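Local coordinates for protein ornithine carbamoyltransferase, anabolic (Campylobacter jejuni subsp. jejuni, PDB 3TPF) that transfers the carbamoyl group of carbamoyl phosphate to L-ornithine, giving L-citrulline for arginine biosynthesis, at residues S161-A166 and E189-Q194. Residues are numbered along the deposited sequence; the frame is centred on the assembly and turned at random.
Sequences SWLITA and EFAMKQ
L163 and A191 meet where two helices lie side by side: the L163 branch point CG is 3.8 Å from A191 CB, and L163 CD1 touches the same methyl. CG of L163 stands anti to the backbone N (chi1 168°), which brings CG and CD1 up to the second helix. In the neighbouring pair, the I164 and F190 side chains cross at about a right angle, and I164 CG1 comes obliquely to the ring, 4.2 Å from both F190 CD1 and F190 CE1. With just a methyl on A191, the backbones approach closely, I164 CA lying 5.6 Å from A191 CA. Helices 157-169 and 185-198 are successive helices of the Rossmann-like Asp/Orn-binding domain, joined through strand 172-176 of its parallel sheet. Beneath them, I202 of strand 201-205 touches both L163 and A191, and I175 also meets L163. R9 packs against I164 and makes a cation-pi contact with F190, so the N-terminal segment borders this seam. On the side of helix 157-169 turned from this seam, S161 O accepts two hydrogen bonds from opposite faces of its carbonyl plane, from T165 N and from T165 OG1 at 2.7 Å. S161 OG is hydrogen-bonded to the backbone N of H125, a predicted carbamoyl phosphate-binding residue.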
loop_
_atom_site.group_PDB
_atom_site.type_symbol
_atom_site.label_atom_id
_atom_site.label_comp_id
_atom_site.label_asym_id
_atom_site.label_seq_id
_atom_site.Cartn_x
_atom_site.Cartn_y
_atom_site.Cartn_z
ATOM N N SER B 161 -14.110 -0.548 26.676
ATOM C CA SER B 161 -13.578 -1.861 26.498
ATOM C C SER B 161 -12.867 -2.338 27.749
ATOM O O SER B 161 -12.940 -3.542 28.087
ATOM C CB SER B 161 -12.634 -1.893 25.324
ATOM O OG SER B 161 -13.337 -1.688 24.119
ATOM N N TRP B 162 -12.223 -1.421 28.494
ATOM C CA TRP B 162 -11.671 -1.846 29.827
ATOM C C TRP B 162 -12.773 -2.187 30.816
ATOM O O TRP B 162 -12.674 -3.146 31.575
ATOM C CB TRP B 162 -10.644 -0.890 30.417
ATOM C CG TRP B 162 -9.225 -1.421 30.158
ATOM C CD1 TRP B 162 -8.318 -0.855 29.371
ATOM C CD2 TRP B 162 -8.636 -2.666 30.606
ATOM N NE1 TRP B 162 -7.203 -1.663 29.277
ATOM C CE2 TRP B 162 -7.374 -2.759 30.047
ATOM C CE3 TRP B 162 -9.071 -3.688 31.410
ATOM C CZ2 TRP B 162 -6.512 -3.798 30.270
ATOM C CZ3 TRP B 162 -8.215 -4.741 31.647
ATOM C CH2 TRP B 162 -6.948 -4.795 31.053
ATOM N N LEU B 163 -13.833 -1.425 30.751
ATOM C CA LEU B 163 -14.913 -1.616 31.718
ATOM C C LEU B 163 -15.473 -3.013 31.531
ATOM O O LEU B 163 -15.541 -3.810 32.466
ATOM C CB LEU B 163 -16.023 -0.550 31.574
ATOM C CG LEU B 163 -17.346 -0.738 32.300
ATOM C CD1 LEU B 163 -17.069 -0.964 33.781
ATOM C CD2 LEU B 163 -18.292 0.444 32.063
ATOM N N ILE B 164 -15.777 -3.288 30.277
ATOM C CA ILE B 164 -16.318 -4.568 29.819
ATOM C C ILE B 164 -15.445 -5.742 30.126
ATOM O O ILE B 164 -15.916 -6.762 30.606
ATOM C CB ILE B 164 -16.415 -4.552 28.289
ATOM C CG1 ILE B 164 -17.683 -3.826 27.898
ATOM C CG2 ILE B 164 -16.279 -5.930 27.629
ATOM C CD1 ILE B 164 -17.641 -3.415 26.434
ATOM N N THR B 165 -14.185 -5.620 29.760
ATOM C CA THR B 165 -13.246 -6.732 29.899
ATOM C C THR B 165 -13.016 -7.030 31.381
ATOM O O THR B 165 -12.920 -8.191 31.791
ATOM C CB THR B 165 -11.888 -6.413 29.295
ATOM O OG1 THR B 165 -12.067 -6.065 27.942
ATOM C CG2 THR B 165 -10.948 -7.589 29.419
ATOM N N ALA B 166 -12.949 -5.968 32.183
ATOM C CA ALA B 166 -12.815 -6.100 33.640
ATOM C C ALA B 166 -13.985 -6.930 34.170
ATOM O O ALA B 166 -13.849 -7.866 34.960
ATOM C CB ALA B 166 -12.817 -4.713 34.239
ATOM N N GLU B 189 -24.705 -0.972 32.145
ATOM C CA GLU B 189 -25.598 -2.026 32.547
ATOM C C GLU B 189 -25.015 -3.382 32.251
ATOM O O GLU B 189 -25.105 -4.278 33.058
ATOM C CB GLU B 189 -26.990 -1.904 31.932
ATOM C CG GLU B 189 -28.035 -2.249 32.969
ATOM C CD GLU B 189 -27.858 -1.478 34.300
ATOM O OE1 GLU B 189 -27.590 -2.094 35.368
ATOM O OE2 GLU B 189 -27.978 -0.231 34.284
ATOM N N PHE B 190 -24.431 -3.548 31.091
ATOM C CA PHE B 190 -23.858 -4.851 30.741
ATOM C C PHE B 190 -22.813 -5.236 31.772
ATOM O O PHE B 190 -22.707 -6.394 32.160
ATOM C CB PHE B 190 -23.235 -4.813 29.363
ATOM C CG PHE B 190 -22.332 -5.969 29.076
ATOM C CD1 PHE B 190 -20.981 -5.931 29.413
ATOM C CD2 PHE B 190 -22.802 -7.096 28.437
ATOM C CE1 PHE B 190 -20.139 -6.998 29.135
ATOM C CE2 PHE B 190 -21.945 -8.169 28.150
ATOM C CZ PHE B 190 -20.624 -8.113 28.512
ATOM N N ALA B 191 -22.003 -4.260 32.154
ATOM C CA ALA B 191 -20.896 -4.486 33.055
ATOM C C ALA B 191 -21.429 -4.854 34.445
ATOM O O ALA B 191 -20.912 -5.748 35.123
ATOM C CB ALA B 191 -20.034 -3.255 33.149
HETATM N N MSE B 192 -22.480 -4.175 34.862
HETATM C CA MSE B 192 -23.066 -4.481 36.162
HETATM C C MSE B 192 -23.472 -5.919 36.196
HETATM O O MSE B 192 -23.111 -6.664 37.100
HETATM C CB MSE B 192 -24.226 -3.576 36.490
HETATM C CG MSE B 192 -23.827 -2.143 36.851
HETATM SE SE MSE B 192 -22.209 -1.990 37.996
HETATM C CE MSE B 192 -22.939 -1.072 39.599
ATOM N N LYS B 193 -24.186 -6.336 35.167
ATOM C CA LYS B 193 -24.657 -7.717 35.061
ATOM C C LYS B 193 -23.502 -8.733 35.034
ATOM O O LYS B 193 -23.511 -9.759 35.714
ATOM C CB LYS B 193 -25.585 -7.895 33.841
ATOM C CG LYS B 193 -27.064 -7.559 34.152
ATOM C CD LYS B 193 -28.009 -7.763 32.955
ATOM N N GLN B 194 -22.503 -8.449 34.231
ATOM C CA GLN B 194 -21.364 -9.362 34.124
ATOM C C GLN B 194 -20.586 -9.472 35.432
ATOM O O GLN B 194 -20.079 -10.548 35.752
ATOM C CB GLN B 194 -20.430 -8.943 33.000
ATOM C CG GLN B 194 -20.804 -9.578 31.696
ATOM C CD GLN B 194 -20.703 -11.079 31.735
ATOM O OE1 GLN B 194 -20.034 -11.644 32.596
ATOM N NE2 GLN B 194 -21.400 -11.742 30.808
#